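Local coordinates for protein alpha-rhamnosidase (Dictyoglomus thermophilum, PDB 6I60) that probably hydrolyses terminal non-reducing alpha-L-rhamnose residues from alpha-L-rhamnosides, as expected of a bacterial alpha-L-rhamnosidase, at residues Gly219-Lys224 / Leu531-Asp536; Arg535-Glu540 / Ile548-Ser553; Ile554-Pro559 / Val593-Lys598. All blocks are in the same frame, centred on the assembly; numbering follows the deposited sequence.

Interaction 1: residues Gly219-Lys224 / Leu531-Asp536; sequences GQTDYK and LNDIRD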
loop_
_atom_site.group_PDB
_atom_site.type_symbol
_atom_site.label_atom_id
_atom_site.label_comp_id
_atom_site.label_asym_id
_atom_site.label_seq_id
_atom_site.Cartn_x
_atom_site.Cartn_y
_atom_site.Cartn_z
ATOM N N GLY A 219 11.241 1.885 -7.444
ATOM C CA GLY A 219 9.940 2.465 -7.203
ATOM C C GLY A 219 9.797 3.861 -7.784
ATOM O O GLY A 219 10.768 4.585 -8.004
ATOM N N GLN A 220 8.547 4.238 -8.030
ATOM C CA GLN A 220 8.242 5.541 -8.607
ATOM C C GLN A 220 8.361 6.618 -7.537
ATOM O O GLN A 220 7.650 6.581 -6.526
ATOM C CB GLN A 220 6.841 5.534 -9.214
ATOM C CG GLN A 220 6.573 4.359 -10.136
ATOM C CD GLN A 220 5.199 4.423 -10.769
ATOM O OE1 GLN A 220 4.473 5.406 -10.609
ATOM N NE2 GLN A 220 4.834 3.372 -11.494
ATOM N N THR A 221 9.262 7.572 -7.756
ATOM C CA THR A 221 9.413 8.729 -6.888
ATOM C C THR A 221 9.683 9.949 -7.754
ATOM O O THR A 221 9.851 9.848 -8.972
ATOM C CB THR A 221 10.554 8.551 -5.876
ATOM O OG1 THR A 221 11.704 8.011 -6.538
ATOM C CG2 THR A 221 10.135 7.622 -4.748
ATOM N N ASP A 222 9.721 11.113 -7.115
ATOM C CA ASP A 222 10.168 12.330 -7.788
ATOM C C ASP A 222 11.672 12.220 -7.997
ATOM O O ASP A 222 12.462 12.528 -7.100
ATOM C CB ASP A 222 9.805 13.563 -6.969
ATOM C CG ASP A 222 10.140 14.857 -7.686
ATOM O OD1 ASP A 222 10.801 14.798 -8.745
ATOM O OD2 ASP A 222 9.743 15.934 -7.190
ATOM N N TYR A 223 12.076 11.768 -9.189
ATOM C CA TYR A 223 13.485 11.483 -9.445
ATOM C C TYR A 223 14.358 12.726 -9.348
ATOM O O TYR A 223 15.576 12.603 -9.180
ATOM C CB TYR A 223 13.646 10.828 -10.820
ATOM C CG TYR A 223 12.816 9.575 -11.005
ATOM C CD1 TYR A 223 13.140 8.398 -10.341
ATOM C CD2 TYR A 223 11.705 9.570 -11.840
ATOM C CE1 TYR A 223 12.382 7.250 -10.505
ATOM C CE2 TYR A 223 10.940 8.428 -12.010
ATOM C CZ TYR A 223 11.284 7.271 -11.340
ATOM O OH TYR A 223 10.525 6.134 -11.508
ATOM N N LYS A 224 13.766 13.919 -9.442
ATOM C CA LYS A 224 14.546 15.138 -9.267
ATOM C C LYS A 224 14.890 15.377 -7.802
ATOM O O LYS A 224 15.887 16.044 -7.501
ATOM C CB LYS A 224 13.786 16.335 -9.837
ATOM C CG LYS A 224 14.078 16.617 -11.302
ATOM C CD LYS A 224 13.228 17.766 -11.818
ATOM C CE LYS A 224 13.586 18.118 -13.251
ATOM N NZ LYS A 224 12.508 18.912 -13.902
ATOM N N LEU A 531 4.982 8.351 2.653
ATOM C CA LEU A 531 5.043 9.550 3.481
ATOM C C LEU A 531 6.265 10.390 3.144
ATOM O O LEU A 531 6.214 11.624 3.222
ATOM C CB LEU A 531 5.046 9.169 4.961
ATOM C CG LEU A 531 3.670 8.979 5.602
ATOM C CD1 LEU A 531 3.804 8.642 7.079
ATOM C CD2 LEU A 531 2.817 10.222 5.402
ATOM N N ASN A 532 7.368 9.743 2.767
ATOM C CA ASN A 532 8.525 10.489 2.288
ATOM C C ASN A 532 8.223 11.171 0.961
ATOM O O ASN A 532 8.685 12.291 0.714
ATOM C CB ASN A 532 9.732 9.560 2.150
ATOM C CG ASN A 532 10.374 9.236 3.484
ATOM O OD1 ASN A 532 10.244 9.987 4.451
ATOM N ND2 ASN A 532 11.074 8.111 3.541
ATOM N N ASP A 533 7.458 10.505 0.088
ATOM C CA ASP A 533 7.112 11.099 -1.201
ATOM C C ASP A 533 6.310 12.380 -1.017
ATOM O O ASP A 533 6.511 13.358 -1.746
ATOM C CB ASP A 533 6.332 10.097 -2.051
ATOM C CG ASP A 533 7.186 8.931 -2.513
ATOM O OD1 ASP A 533 8.419 8.980 -2.319
ATOM O OD2 ASP A 533 6.621 7.964 -3.069
ATOM N N ILE A 534 5.392 12.389 -0.049
ATOM C CA ILE A 534 4.648 13.604 0.259
ATOM C C ILE A 534 5.581 14.668 0.822
ATOM O O ILE A 534 5.443 15.859 0.521
ATOM C CB ILE A 534 3.493 13.284 1.226
ATOM C CG1 ILE A 534 2.528 12.289 0.581
ATOM C CG2 ILE A 534 2.766 14.552 1.641
ATOM C CD1 ILE A 534 2.030 11.227 1.529
ATOM N N ARG A 535 6.552 14.253 1.639
ATOM C CA ARG A 535 7.530 15.196 2.172
ATOM C C ARG A 535 8.403 15.769 1.062
ATOM O O ARG A 535 8.785 16.945 1.110
ATOM C CB ARG A 535 8.384 14.507 3.236
ATOM C CG ARG A 535 9.360 15.422 3.952
ATOM C CD ARG A 535 10.618 14.669 4.349
ATOM N NE ARG A 535 11.243 14.004 3.208
ATOM C CZ ARG A 535 11.840 12.817 3.268
ATOM N NH1 ARG A 535 11.892 12.159 4.419
ATOM N NH2 ARG A 535 12.384 12.288 2.179
ATOM N N ASP A 536 8.724 14.958 0.054
ATOM C CA ASP A 536 9.543 15.401 -1.066
ATOM C C ASP A 536 8.783 16.285 -2.045
ATOM O O ASP A 536 9.403 16.853 -2.952
ATOM C CB ASP A 536 10.119 14.192 -1.812
ATOM C CG ASP A 536 11.381 13.649 -1.163
ATOM O OD1 ASP A 536 12.049 12.792 -1.781
ATOM O OD2 ASP A 536 11.705 14.077 -0.034
#
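An interdomain joint, in which a loop of the alpha-L-rhamnosidase N-terminal domain lies against the six-hairpin, (alpha/alpha)6-type catalytic domain, brings Thr221 onto Asp533 near the end of helix 524-535. Methyl CG2 of Thr221 does the touching, 3.3 Å from OD1 of Asp533, and the two side chains cross at about a right angle. Threonine suits the place because its two branches part company: OG1 lies between the backbone N and the carbonyl carbon (chi1 45°) and donates to the carbonyl of Arg226, while CG2 is left to face the helix. The carboxylate itself is held by cations. Arg226 forms a salt bridge with Asp533 OD1, and Lys529, one helical turn earlier, pairs with OD2 and also bonds to the carbonyl oxygen of Gln220, so that a single ammonium ties loop to helix. A leucine in place of Asp533 would probably cost Arg226 one of its two carboxylate partners and leave Lys529 without its ion-pair mate. Three residues on, Asp536 reaches Arg226 through OD1. Its other oxygen, OD2, takes two N-H groups of Arg535 side-on, NE at 3.3 Å from Asp536 OD2 and NH2 of Arg535 at 2.9 Å from that same atom. Both donors come from one face of the carboxylate plane, whereas the oxygen sits almost in the plane of the guanidinium. Arg226, shared by Asp533 and Asp536, probably offsets much of the mutual repulsion of the two carboxylates. Asp222, whose CB points toward the helix, also opens an Asx turn. Its closing bond runs from Lys224 N to Asp222 OD1 over 3.2 Å, meeting that oxygen 41° out of the carboxylate plane.

Interaction 2: residues Arg535-Glu540 / Ile548-Ser553; sequences RDAQKE and IPPYWS. With AE3 (2-(2-ethoxyethoxy)ethanol), chain H.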
loop_
_atom_site.group_PDB
_atom_site.type_symbol
_atom_site.label_atom_id
_atom_site.label_comp_id
_atom_site.label_asym_id
_atom_site.label_seq_id
_atom_site.Cartn_x
_atom_site.Cartn_y
_atom_site.Cartn_z
ATOM N N ARG A 535 6.552 14.253 1.639
ATOM C CA ARG A 535 7.530 15.196 2.172
ATOM C C ARG A 535 8.403 15.769 1.062
ATOM O O ARG A 535 8.785 16.945 1.110
ATOM C CB ARG A 535 8.384 14.507 3.236
ATOM C CG ARG A 535 9.360 15.422 3.952
ATOM C CD ARG A 535 10.618 14.669 4.349
ATOM N NE ARG A 535 11.243 14.004 3.208
ATOM C CZ ARG A 535 11.840 12.817 3.268
ATOM N NH1 ARG A 535 11.892 12.159 4.419
ATOM N NH2 ARG A 535 12.384 12.288 2.179
ATOM N N ASP A 536 8.724 14.958 0.054
ATOM C CA ASP A 536 9.543 15.401 -1.066
ATOM C C ASP A 536 8.783 16.285 -2.045
ATOM O O ASP A 536 9.403 16.853 -2.952
ATOM C CB ASP A 536 10.119 14.192 -1.812
ATOM C CG ASP A 536 11.381 13.649 -1.163
ATOM O OD1 ASP A 536 12.049 12.792 -1.781
ATOM O OD2 ASP A 536 11.705 14.077 -0.034
ATOM N N ALA A 537 7.467 16.413 -1.897
ATOM C CA ALA A 537 6.673 17.262 -2.770
ATOM C C ALA A 537 6.021 18.422 -2.034
ATOM O O ALA A 537 5.273 19.188 -2.654
ATOM C CB ALA A 537 5.596 16.435 -3.484
ATOM N N GLN A 538 6.282 18.576 -0.740
ATOM C CA GLN A 538 5.722 19.687 0.016
ATOM C C GLN A 538 6.418 20.983 -0.382
ATOM O O GLN A 538 7.647 21.085 -0.310
ATOM C CB GLN A 538 5.871 19.433 1.514
ATOM C CG GLN A 538 5.050 20.368 2.384
ATOM C CD GLN A 538 5.035 19.948 3.837
ATOM O OE1 GLN A 538 5.951 19.274 4.310
ATOM N NE2 GLN A 538 3.991 20.341 4.555
ATOM N N LYS A 539 5.632 21.972 -0.804
ATOM C CA LYS A 539 6.182 23.260 -1.191
ATOM C C LYS A 539 6.635 24.037 0.045
ATOM O O LYS A 539 6.389 23.644 1.189
ATOM C CB LYS A 539 5.152 24.063 -1.986
ATOM C CG LYS A 539 5.044 23.654 -3.448
ATOM C CD LYS A 539 4.246 24.668 -4.254
ATOM C CE LYS A 539 5.153 25.498 -5.148
ATOM N NZ LYS A 539 4.443 26.675 -5.726
ATOM N N GLU A 540 7.315 25.161 -0.204
ATOM C CA GLU A 540 7.848 25.965 0.892
ATOM C C GLU A 540 6.739 26.561 1.750
ATOM O O GLU A 540 6.905 26.690 2.969
ATOM C CB GLU A 540 8.749 27.072 0.344
ATOM C CG GLU A 540 10.232 26.731 0.367
ATOM C CD GLU A 540 10.692 26.043 -0.906
ATOM O OE1 GLU A 540 11.919 25.900 -1.094
ATOM O OE2 GLU A 540 9.826 25.648 -1.717
ATOM N N ILE A 548 0.808 12.469 -5.777
ATOM C CA ILE A 548 2.162 12.324 -5.249
ATOM C C ILE A 548 2.685 10.953 -5.664
ATOM O O ILE A 548 2.031 9.939 -5.379
ATOM C CB ILE A 548 2.199 12.487 -3.719
ATOM C CG1 ILE A 548 1.512 13.784 -3.284
ATOM C CG2 ILE A 548 3.632 12.446 -3.217
ATOM C CD1 ILE A 548 2.308 15.027 -3.568
ATOM N N PRO A 549 3.846 10.860 -6.334
ATOM C CA PRO A 549 4.740 11.943 -6.769
ATOM C C PRO A 549 4.103 12.872 -7.802
ATOM O O PRO A 549 3.243 12.435 -8.567
ATOM C CB PRO A 549 5.930 11.193 -7.380
ATOM C CG PRO A 549 5.859 9.822 -6.808
ATOM C CD PRO A 549 4.403 9.538 -6.659
ATOM N N PRO A 550 4.523 14.138 -7.822
ATOM C CA PRO A 550 3.857 15.147 -8.665
ATOM C C PRO A 550 4.304 15.096 -10.124
ATOM O O PRO A 550 4.825 16.068 -10.677
ATOM C CB PRO A 550 4.251 16.457 -7.975
ATOM C CG PRO A 550 5.599 16.177 -7.408
ATOM C CD PRO A 550 5.616 14.720 -7.021
ATOM N N TYR A 551 4.100 13.942 -10.764
ATOM C CA TYR A 551 4.265 13.876 -12.211
ATOM C C TYR A 551 3.289 14.821 -12.901
ATOM O O TYR A 551 3.625 15.450 -13.911
ATOM C CB TYR A 551 4.076 12.442 -12.702
ATOM C CG TYR A 551 4.948 11.433 -11.986
ATOM C CD1 TYR A 551 6.328 11.444 -12.144
ATOM C CD2 TYR A 551 4.392 10.474 -11.149
ATOM C CE1 TYR A 551 7.130 10.525 -11.491
ATOM C CE2 TYR A 551 5.185 9.552 -10.489
ATOM C CZ TYR A 551 6.552 9.581 -10.666
ATOM O OH TYR A 551 7.345 8.666 -10.014
ATOM N N TRP A 552 2.076 14.928 -12.366
ATOM C CA TRP A 552 1.139 15.987 -12.713
ATOM C C TRP A 552 1.162 17.014 -11.588
ATOM O O TRP A 552 0.826 16.692 -10.443
ATOM C CB TRP A 552 -0.274 15.436 -12.902
ATOM C CG TRP A 552 -0.449 14.523 -14.077
ATOM C CD1 TRP A 552 0.453 14.274 -15.069
ATOM C CD2 TRP A 552 -1.607 13.737 -14.380
ATOM N NE1 TRP A 552 -0.073 13.379 -15.973
ATOM C CE2 TRP A 552 -1.336 13.034 -15.571
ATOM C CE3 TRP A 552 -2.847 13.558 -13.758
ATOM C CZ2 TRP A 552 -2.259 12.168 -16.153
ATOM C CZ3 TRP A 552 -3.762 12.700 -14.338
ATOM C CH2 TRP A 552 -3.464 12.015 -15.523
ATOM N N SER A 553 1.566 18.242 -11.904
ATOM C CA SER A 553 1.664 19.287 -10.891
ATOM C C SER A 553 0.285 19.899 -10.672
ATOM O O SER A 553 -0.209 20.653 -11.517
ATOM C CB SER A 553 2.678 20.348 -11.310
ATOM O OG SER A 553 3.971 20.033 -10.825
HETATM C C2 AE3 H . 5.406 23.450 -8.347
HETATM O O2 AE3 H . 4.487 24.508 -8.168
HETATM C C3 AE3 H . 4.233 25.238 -9.350
HETATM C C4 AE3 H . 3.552 26.541 -8.979
HETATM O O3 AE3 H . 2.458 26.263 -8.129
HETATM C C5 AE3 H . 1.660 27.399 -7.858
HETATM C C6 AE3 H . 0.384 26.959 -7.168
HETATM O O4 AE3 H . -0.534 28.044 -7.146
#
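Lys539 NZ donates to the ether oxygen O3 of a bound 2-(2-ethoxyethoxy)ethanol, 3.1 Å away, and more weakly to the other ether oxygen, O2, at 3.3 Å from NZ. This is a surface grip at the edge of a loop-to-loop contact within the six-hairpin catalytic domain, where the chain leaves helix 524-535 and folds back on itself before helix 559-562. The lysine chain bends at chi3 (106°), which lays CE beside the ligand as well, 3.2 Å from its O2. A long, flexible amine suits a small glycol ether whose two ether oxygens, having no hydrogen, can only accept. Behind this polar fringe, the two segments themselves meet through a compact apolar cluster. Ala537 directs its methyl toward residues 548-553, and CB lies 3.6 Å from CD1 of Ile548 and 3.9 Å from CD of Pro550. Alanine is apt here: one small methyl fits between the end of a branched aliphatic chain and the CG-CD side of the Pro550 ring. Ile548 has CG1 anti to the carbonyl carbon and beside the backbone N (chi1 -52°). That first torsion sets the two branches apart, and the second (-74°) carries CD1 to Ala537, while CG2 packs on helix 524-535. The neighbouring prolines shape the backbone that presents these groups. A cis peptide precedes Pro549, and Pro550 stands at the centre of an inverse gamma turn, closed by a weak bond between Tyr551 N and Pro549 O. Having no N-H to satisfy and a fixed phi, proline tolerates such a sharp bend. On the alanine side, the carbonyl of Ala537 accepts from the hydroxyl of Tyr555. Pro550 CG, like CD, is 3.9 Å from Ala537 CB.

Interaction 3: residues Ile554-Pro559 / Val593-Lys598; sequences IYPGDP and VEFLKK. With AE3 (2-(2-ethoxyethoxy)ethanol), chain H.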
loop_
_atom_site.group_PDB
_atom_site.type_symbol
_atom_site.label_atom_id
_atom_site.label_comp_id
_atom_site.label_asym_id
_atom_site.label_seq_id
_atom_site.Cartn_x
_atom_site.Cartn_y
_atom_site.Cartn_z
ATOM N N ILE A 554 -0.338 19.576 -9.544
ATOM C CA ILE A 554 -1.627 20.151 -9.162
ATOM C C ILE A 554 -1.436 20.768 -7.781
ATOM O O ILE A 554 -1.600 20.112 -6.748
ATOM C CB ILE A 554 -2.760 19.122 -9.177
ATOM C CG1 ILE A 554 -3.090 18.729 -10.616
ATOM C CG2 ILE A 554 -4.015 19.692 -8.533
ATOM C CD1 ILE A 554 -2.589 17.367 -11.008
ATOM N N TYR A 555 -1.068 22.047 -7.758
ATOM C CA TYR A 555 -0.877 22.807 -6.538
ATOM C C TYR A 555 -1.784 24.031 -6.537
ATOM O O TYR A 555 -1.922 24.695 -7.569
ATOM C CB TYR A 555 0.579 23.269 -6.389
ATOM C CG TYR A 555 1.585 22.181 -6.092
ATOM C CD1 TYR A 555 2.262 21.534 -7.119
ATOM C CD2 TYR A 555 1.882 21.821 -4.784
ATOM C CE1 TYR A 555 3.196 20.549 -6.852
ATOM C CE2 TYR A 555 2.815 20.837 -4.505
ATOM C CZ TYR A 555 3.469 20.205 -5.543
ATOM O OH TYR A 555 4.398 19.225 -5.271
ATOM N N PRO A 556 -2.421 24.355 -5.403
ATOM C CA PRO A 556 -2.391 23.569 -4.167
ATOM C C PRO A 556 -3.390 22.420 -4.194
ATOM O O PRO A 556 -4.108 22.252 -5.179
ATOM C CB PRO A 556 -2.769 24.590 -3.098
ATOM C CG PRO A 556 -3.653 25.551 -3.808
ATOM C CD PRO A 556 -3.177 25.610 -5.238
ATOM N N GLY A 557 -3.442 21.645 -3.118
ATOM C CA GLY A 557 -4.273 20.461 -3.061
ATOM C C GLY A 557 -5.607 20.706 -2.381
ATOM O O GLY A 557 -5.754 21.617 -1.569
ATOM N N ASP A 558 -6.585 19.879 -2.737
ATOM C CA ASP A 558 -7.865 19.899 -2.049
ATOM C C ASP A 558 -7.671 19.456 -0.601
ATOM O O ASP A 558 -6.902 18.526 -0.336
ATOM C CB ASP A 558 -8.864 18.980 -2.757
ATOM C CG ASP A 558 -10.290 19.161 -2.262
ATOM O OD1 ASP A 558 -10.597 18.719 -1.134
ATOM O OD2 ASP A 558 -11.109 19.739 -3.007
ATOM N N PRO A 559 -8.331 20.111 0.358
ATOM C CA PRO A 559 -8.173 19.689 1.761
ATOM C C PRO A 559 -8.559 18.239 2.000
ATOM O O PRO A 559 -7.918 17.560 2.810
ATOM C CB PRO A 559 -9.085 20.663 2.519
ATOM C CG PRO A 559 -9.154 21.869 1.642
ATOM C CD PRO A 559 -9.122 21.348 0.235
ATOM N N VAL A 593 -0.713 22.642 7.866
ATOM C CA VAL A 593 -1.776 23.283 8.633
ATOM C C VAL A 593 -1.621 24.797 8.592
ATOM O O VAL A 593 -2.616 25.532 8.549
ATOM C CB VAL A 593 -1.783 22.736 10.075
ATOM C CG1 VAL A 593 -2.661 23.591 10.979
ATOM C CG2 VAL A 593 -2.256 21.291 10.078
ATOM N N GLU A 594 -0.378 25.287 8.578
ATOM C CA GLU A 594 -0.149 26.719 8.413
ATOM C C GLU A 594 -0.683 27.210 7.073
ATOM O O GLU A 594 -1.233 28.313 6.982
ATOM C CB GLU A 594 1.343 27.027 8.543
ATOM C CG GLU A 594 1.648 28.405 9.103
ATOM C CD GLU A 594 0.869 28.704 10.370
ATOM O OE1 GLU A 594 0.345 29.832 10.490
ATOM O OE2 GLU A 594 0.781 27.811 11.243
ATOM N N PHE A 595 -0.530 26.402 6.020
ATOM C CA PHE A 595 -1.055 26.791 4.715
ATOM C C PHE A 595 -2.577 26.759 4.701
ATOM O O PHE A 595 -3.216 27.611 4.072
ATOM C CB PHE A 595 -0.498 25.882 3.621
ATOM C CG PHE A 595 -1.155 26.084 2.287
ATOM C CD1 PHE A 595 -2.090 25.178 1.813
ATOM C CD2 PHE A 595 -0.849 27.190 1.512
ATOM C CE1 PHE A 595 -2.702 25.368 0.589
ATOM C CE2 PHE A 595 -1.458 27.384 0.286
ATOM C CZ PHE A 595 -2.387 26.473 -0.174
ATOM N N LEU A 596 -3.178 25.776 5.377
ATOM C CA LEU A 596 -4.632 25.737 5.472
ATOM C C LEU A 596 -5.169 26.928 6.251
ATOM O O LEU A 596 -6.250 27.438 5.935
ATOM C CB LEU A 596 -5.083 24.428 6.120
ATOM C CG LEU A 596 -6.264 23.714 5.460
ATOM C CD1 LEU A 596 -6.172 23.810 3.946
ATOM C CD2 LEU A 596 -6.321 22.261 5.901
ATOM N N LYS A 597 -4.432 27.387 7.266
ATOM C CA LYS A 597 -4.837 28.585 7.992
ATOM C C LYS A 597 -4.807 29.814 7.096
ATOM O O LYS A 597 -5.586 30.752 7.301
ATOM C CB LYS A 597 -3.936 28.796 9.209
ATOM C CG LYS A 597 -4.306 27.954 10.418
ATOM C CD LYS A 597 -3.183 27.947 11.448
ATOM C CE LYS A 597 -2.697 29.358 11.752
ATOM N NZ LYS A 597 -1.437 29.357 12.548
ATOM N N LYS A 598 -3.913 29.828 6.102
ATOM C CA LYS A 598 -3.872 30.941 5.160
ATOM C C LYS A 598 -5.129 30.978 4.299
ATOM O O LYS A 598 -5.673 32.055 4.029
ATOM C CB LYS A 598 -2.618 30.841 4.289
ATOM C CG LYS A 598 -2.622 31.756 3.072
ATOM C CD LYS A 598 -1.284 31.724 2.345
ATOM C CE LYS A 598 -1.471 31.683 0.834
ATOM N NZ LYS A 598 -0.239 32.103 0.108
HETATM C C2 AE3 H . 5.406 23.450 -8.347
HETATM O O2 AE3 H . 4.487 24.508 -8.168
HETATM C C3 AE3 H . 4.233 25.238 -9.350
HETATM C C4 AE3 H . 3.552 26.541 -8.979
HETATM O O3 AE3 H . 2.458 26.263 -8.129
HETATM C C5 AE3 H . 1.660 27.399 -7.858
HETATM C C6 AE3 H . 0.384 26.959 -7.168
HETATM O O4 AE3 H . -0.534 28.044 -7.146
#
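Pro556 packs closely on Phe595 while the outer parts of both segments turn to solvent or to a bound ligand. In the close part, CB of Pro556 sits 3.5 Å from CZ of Phe595, and CG of Pro556 is 4.0 Å from that same CZ, so the far end of the ring does the touching. The proline approaches the aromatic obliquely, and the two side chains cross at about a right angle. Phe595 gets there because CG is anti to its backbone N (chi1 171°), which throws the ring outward from the helix toward the loop. The peptide before Pro556 is cis, and the CB of this proline points toward the helix. Packing is slacker at the second point, where CG of Pro559 is 4.2 Å from CD1 of Leu596, whose other neighbours include Phe634 and Asp637 on helix 626-648. The two contacts join the loop, and the first residue of helix 559-562, to helix 586-599 of the six-hairpin, (alpha/alpha)6 catalytic domain. Asp558 is the N-cap of the short helix: its OD1 accepts from Ala560 N, while OD2 takes the backbone N-H groups of Lys609 and Tyr610. Pro559 fits the first turn that follows, where a missing N-H costs no helical bond. Away from the apolar core, Tyr555 touches a bound 2-(2-ethoxyethoxy)ethanol through its CB, 3.8 Å from ligand atom C6, and through its carbonyl oxygen, 3.3 Å from the same C6. On the helix, Glu594 is exposed and its OE1 receives Lys597 NZ at 2.8 Å, a salt bridge one turn along. That nitrogen meets OE1 on its syn side, 16° out of the carboxylate plane, and bonds also to the hydroxyl of Tyr656.

In the fold
The three contacts follow one another along the catalytic domain, but only interaction 1 reaches into a different domain; it is partly buried, and there a threonine methyl meets a carboxylate held by Arg226 and Lys529. The apolar contacts of the other two are buried, with the glycol ether and the Lys539 amine at their outer side. Interaction 2 is a small cluster within the loop beyond helix 524-535, and interaction 3 sets the end of that same loop against helix 586-599 through proline and aromatic groups. Interactions 1 and 2 share Arg535 and Asp536, and Tyr551 probably bonds to the carbonyl of Thr221. Interactions 2 and 3 meet through Tyr555, whereas interactions 1 and 3 do not touch.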